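Rab GDP-dissociation inhibitor (Saccharomyces cerevisiae, PDB 2BCG) binds GDP-loaded Rab GTPases such as Sec4 and blocks release of their nucleotide, and extracts the GDP-bound Rab Ypt7 from vacuolar membranes. Local coordinates at residues I195-A200 with K342-V347; I369-T372 with I377-E380. All coordinates share one frame; numbering follows the deposited sequence. Where two conformers were deposited one is given.

Interaction 1: I195-A200 with K342-V347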
loop_
_atom_site.group_PDB
_atom_site.type_symbol
_atom_site.label_atom_id
_atom_site.label_comp_id
_atom_site.label_asym_id
_atom_site.label_seq_id
_atom_site.Cartn_x
_atom_site.Cartn_y
_atom_site.Cartn_z
ATOM N N ILE A 195 -14.444 -0.677 26.018
ATOM C CA ILE A 195 -15.185 -1.033 24.819
ATOM C C ILE A 195 -15.090 0.080 23.785
ATOM O O ILE A 195 -14.772 -0.191 22.612
ATOM C CB ILE A 195 -16.674 -1.305 25.119
ATOM C CG1 ILE A 195 -16.776 -2.552 25.990
ATOM C CG2 ILE A 195 -17.484 -1.483 23.789
ATOM C CD1 ILE A 195 -18.162 -2.692 26.670
ATOM N N GLY A 196 -15.342 1.311 24.210
ATOM C CA GLY A 196 -15.348 2.460 23.303
ATOM C C GLY A 196 -13.999 2.711 22.631
ATOM O O GLY A 196 -13.961 2.974 21.419
ATOM N N HIS A 197 -12.916 2.624 23.412
ATOM C CA HIS A 197 -11.569 3.041 22.936
ATOM C C HIS A 197 -10.738 1.892 22.425
ATOM O O HIS A 197 -10.006 2.069 21.442
ATOM C CB HIS A 197 -10.795 3.793 24.007
ATOM C CG HIS A 197 -11.427 5.089 24.381
ATOM N ND1 HIS A 197 -10.896 6.307 24.016
ATOM C CD2 HIS A 197 -12.585 5.358 25.034
ATOM C CE1 HIS A 197 -11.686 7.272 24.447
ATOM N NE2 HIS A 197 -12.722 6.722 25.063
ATOM N N ALA A 198 -10.833 0.721 23.062
ATOM C CA ALA A 198 -10.042 -0.430 22.616
ATOM C C ALA A 198 -10.747 -1.307 21.597
ATOM O O ALA A 198 -10.068 -2.041 20.879
ATOM C CB ALA A 198 -9.585 -1.285 23.792
ATOM N N MET A 199 -12.089 -1.256 21.522
ATOM C CA MET A 199 -12.824 -2.102 20.579
ATOM C C MET A 199 -13.479 -1.300 19.463
ATOM O O MET A 199 -13.253 -1.601 18.263
ATOM C CB MET A 199 -13.868 -2.984 21.294
ATOM C CG MET A 199 -13.239 -3.953 22.280
ATOM S SD MET A 199 -14.450 -5.045 23.088
ATOM C CE MET A 199 -14.767 -6.167 21.711
ATOM N N ALA A 200 -14.252 -0.281 19.845
ATOM C CA ALA A 200 -14.874 0.576 18.845
ATOM C C ALA A 200 -13.823 1.537 18.257
ATOM O O ALA A 200 -14.003 2.073 17.145
ATOM C CB ALA A 200 -16.073 1.321 19.423
ATOM N N LYS A 342 -8.297 15.075 25.696
ATOM C CA LYS A 342 -9.502 15.072 24.874
ATOM C C LYS A 342 -9.452 14.000 23.788
ATOM O O LYS A 342 -10.485 13.662 23.208
ATOM C CB LYS A 342 -9.698 16.443 24.222
ATOM C CG LYS A 342 -9.738 17.606 25.235
ATOM C CD LYS A 342 -9.743 18.955 24.543
ATOM C CE LYS A 342 -9.942 20.078 25.574
ATOM N NZ LYS A 342 -10.456 21.362 24.974
ATOM N N SER A 343 -8.257 13.464 23.504
ATOM C CA SER A 343 -8.124 12.452 22.464
ATOM C C SER A 343 -7.067 11.439 22.846
ATOM O O SER A 343 -6.091 11.728 23.535
ATOM C CB SER A 343 -7.872 13.024 21.069
ATOM O OG SER A 343 -6.557 13.471 20.942
ATOM N N ASP A 344 -7.266 10.249 22.331
ATOM C CA ASP A 344 -6.308 9.170 22.556
ATOM C C ASP A 344 -4.959 9.448 21.868
ATOM O O ASP A 344 -4.867 10.178 20.884
ATOM C CB ASP A 344 -6.876 7.852 22.040
ATOM C CG ASP A 344 -8.104 7.389 22.809
ATOM O OD1 ASP A 344 -8.618 6.299 22.485
ATOM O OD2 ASP A 344 -8.543 8.106 23.741
ATOM N N ILE A 345 -3.910 8.846 22.408
ATOM C CA ILE A 345 -2.602 8.792 21.708
ATOM C C ILE A 345 -2.411 7.370 21.256
ATOM O O ILE A 345 -2.717 6.417 22.002
ATOM C CB ILE A 345 -1.431 9.179 22.655
ATOM C CG1 ILE A 345 -1.672 10.590 23.227
ATOM C CG2 ILE A 345 -0.093 9.071 21.906
ATOM C CD1 ILE A 345 -0.590 11.075 24.137
ATOM N N TYR A 346 -1.974 7.220 20.007
ATOM C CA TYR A 346 -1.668 5.902 19.439
ATOM C C TYR A 346 -0.172 5.728 19.246
ATOM O O TYR A 346 0.568 6.677 18.990
ATOM C CB TYR A 346 -2.341 5.700 18.067
ATOM C CG TYR A 346 -3.857 5.611 18.128
ATOM C CD1 TYR A 346 -4.627 6.533 17.428
ATOM C CD2 TYR A 346 -4.520 4.581 18.838
ATOM C CE1 TYR A 346 -6.021 6.490 17.470
ATOM C CE2 TYR A 346 -5.917 4.520 18.865
ATOM C CZ TYR A 346 -6.648 5.462 18.175
ATOM O OH TYR A 346 -8.016 5.409 18.157
ATOM N N VAL A 347 0.258 4.482 19.327
ATOM C CA VAL A 347 1.582 4.129 18.833
ATOM C C VAL A 347 1.405 2.945 17.887
ATOM O O VAL A 347 0.646 2.006 18.162
ATOM C CB VAL A 347 2.588 3.791 19.958
ATOM C CG1 VAL A 347 4.024 3.816 19.406
ATOM C CG2 VAL A 347 2.480 4.792 21.142
HETATM O O HOH W 1 -8.872 4.494 20.501
#
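A histidine–carboxylate hydrogen bond, H197 to D344, ties helix 189-199 to the residue just before strand 345-351. It joins the helical, lipid-binding part of this Rab GDI to the mixed sheet. ND1 of H197 donates to OD1 of D344 at 2.7 Å, almost straight (N-H...O 167°). OD1 receives it on its syn lone pair and lies in the plane of the imidazole, at its edge. A weak second branch runs from ND1 of H197 to OD2 of D344, 3.0 Å away; the ring and carboxylate planes are 33° apart. With CG of H197 beside its own backbone N (chi1 -65°), the ring leaves the helix on the side of the strand and presents ND1 to the aspartate. On its far side NE2 is bonded to D205, and with a carboxylate at each nitrogen the imidazole is probably stabilised in its doubly protonated, positive form. OD2 of D344 also takes the backbone N of Q336; with an alanine here, that N and ND1 of H197 would probably both lose their acceptor, leaving the ring held from the D205 side and freer to tilt. A water bridges the same two segments, 2.8 Å from O of H197 and 2.7 Å from OD1 of D344. OH of Y346 is a third neighbour of the water, at 2.7 Å. Two residues beyond H197, M199 lines the geranylgeranyl pocket, while H197 itself keeps about 12 Å from the lipid. The helix widens here into a pi-type turn: O of I195 accepts from N of M199 at 3.1 Å and from N of A200 at 2.8 Å.

Interaction 2: I369-T372 with I377-E380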
loop_
_atom_site.group_PDB
_atom_site.type_symbol
_atom_site.label_atom_id
_atom_site.label_comp_id
_atom_site.label_asym_id
_atom_site.label_seq_id
_atom_site.Cartn_x
_atom_site.Cartn_y
_atom_site.Cartn_z
ATOM N N ILE A 369 -4.005 13.936 18.007
ATOM C CA ILE A 369 -4.476 15.272 17.706
ATOM C C ILE A 369 -3.932 16.211 18.804
ATOM O O ILE A 369 -4.071 15.950 20.005
ATOM C CB ILE A 369 -6.019 15.270 17.743
ATOM C CG1 ILE A 369 -6.604 14.441 16.588
ATOM C CG2 ILE A 369 -6.582 16.700 17.788
ATOM C CD1 ILE A 369 -6.159 14.855 15.218
ATOM N N ILE A 370 -3.257 17.263 18.372
ATOM C CA ILE A 370 -2.651 18.229 19.272
ATOM C C ILE A 370 -3.746 18.947 20.056
ATOM O O ILE A 370 -4.733 19.412 19.469
ATOM C CB ILE A 370 -1.772 19.214 18.460
ATOM C CG1 ILE A 370 -0.527 18.516 17.926
ATOM C CG2 ILE A 370 -1.328 20.443 19.305
ATOM C CD1 ILE A 370 0.155 19.297 16.816
ATOM N N GLU A 371 -3.570 19.028 21.375
ATOM C CA GLU A 371 -4.511 19.798 22.226
ATOM C C GLU A 371 -3.819 20.806 23.141
ATOM O O GLU A 371 -4.490 21.482 23.938
ATOM C CB GLU A 371 -5.450 18.887 23.019
ATOM C CG GLU A 371 -4.737 17.966 24.018
ATOM C CD GLU A 371 -5.705 17.052 24.735
ATOM O OE1 GLU A 371 -5.866 17.211 25.983
ATOM O OE2 GLU A 371 -6.309 16.192 24.054
ATOM N N THR A 372 -2.498 20.918 23.055
ATOM C CA THR A 372 -1.789 21.905 23.881
ATOM C C THR A 372 -0.890 22.802 23.028
ATOM O O THR A 372 -0.812 22.665 21.797
ATOM C CB THR A 372 -0.900 21.273 24.986
ATOM O OG1 THR A 372 0.330 20.812 24.423
ATOM C CG2 THR A 372 -1.631 20.146 25.715
ATOM N N ILE A 377 5.674 17.908 23.968
ATOM C CA ILE A 377 5.460 17.486 25.359
ATOM C C ILE A 377 4.237 16.551 25.528
ATOM O O ILE A 377 4.215 15.671 26.403
ATOM C CB ILE A 377 5.352 18.716 26.316
ATOM C CG1 ILE A 377 6.662 19.531 26.316
ATOM C CG2 ILE A 377 4.892 18.308 27.727
ATOM C CD1 ILE A 377 7.941 18.813 25.823
ATOM N N GLU A 378 3.226 16.730 24.674
ATOM C CA GLU A 378 2.017 15.906 24.737
ATOM C C GLU A 378 2.372 14.456 24.534
ATOM O O GLU A 378 1.684 13.567 25.065
ATOM C CB GLU A 378 1.019 16.313 23.665
ATOM C CG GLU A 378 0.363 17.641 23.981
ATOM C CD GLU A 378 -0.583 18.084 22.886
ATOM O OE1 GLU A 378 -0.368 19.197 22.364
ATOM O OE2 GLU A 378 -1.521 17.318 22.553
ATOM N N LEU A 379 3.421 14.211 23.746
ATOM C CA LEU A 379 3.809 12.821 23.441
ATOM C C LEU A 379 4.690 12.169 24.497
ATOM O O LEU A 379 4.963 10.959 24.387
ATOM C CB LEU A 379 4.531 12.749 22.099
ATOM C CG LEU A 379 3.691 13.266 20.922
ATOM C CD1 LEU A 379 4.375 12.935 19.611
ATOM C CD2 LEU A 379 2.277 12.674 20.984
ATOM N N GLU A 380 5.165 12.945 25.477
ATOM C CA GLU A 380 6.092 12.388 26.478
ATOM C C GLU A 380 5.639 11.026 27.096
ATOM O O GLU A 380 6.463 10.113 27.194
ATOM C CB GLU A 380 6.480 13.431 27.540
ATOM C CG GLU A 380 7.656 13.016 28.473
ATOM C CD GLU A 380 8.990 12.680 27.760
ATOM O OE1 GLU A 380 9.207 12.992 26.560
ATOM O OE2 GLU A 380 9.864 12.094 28.446
#
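The carboxylate of E378 has T372 over one face. The methyl CG2 of T372 stands 3.7 Å above CD of E378, and both N and OG1 of T372 come down from that same face onto OE1. T372 N reaches OE1 of E378 steeply, 61° out of the plane, at 2.8 Å. The hydroxyl arrives at a lower angle and donates from OG1 of T372 to OE1 of E378 over 2.7 Å. Nearer the plane, N of E371 meets OE2 of E378 on its syn side at 2.9 Å, in a nearly straight bond. The methyl CG2 of I370 touches OE1 of E378 at 3.4 Å, lying slightly to the other side of the plane. A single glutamate on the short helix 375-378 thus takes up two consecutive backbone N-H groups of the loop after strand 362-369, fastening the turn that leads from the end of that strand into the helix. The extended side chain of E378 carries its carboxylate across to that loop. In T372 the hydroxyl sits between backbone N and carbonyl carbon (chi1 79°), which brings OG1 and N to bear together on one oxygen; the hydroxyl also accepts from N of K374. OE2 of E378 is further held by a salt bridge to R341, which probably offsets the nearby charge of E371. That second carboxylate is turned 53° from the first and bonds instead to the backbone N of K342; its OE2 lies 5.1 Å from OE2 of E378.

Interaction 1 is buried and joins parts of the chain 142 residues apart; interaction 2 lies at the surface, although its central residue E378 is itself buried, and spans a single strand-to-helix turn. Both centre on an acid, but D344 pairs with a ring N-H and shares a water with a helix carbonyl, whereas E378 gathers loop amides and a hydroxyl. They lie at the ends of neighbouring antiparallel strands, 345-351 and 362-369, with centres about 15 Å apart. There E371 of interaction 2 reaches K342 of interaction 1, and CD1 of I345 packs against O of E378 at 3.5 Å. Of the two, interaction 1 alone includes a residue of the lipid pocket.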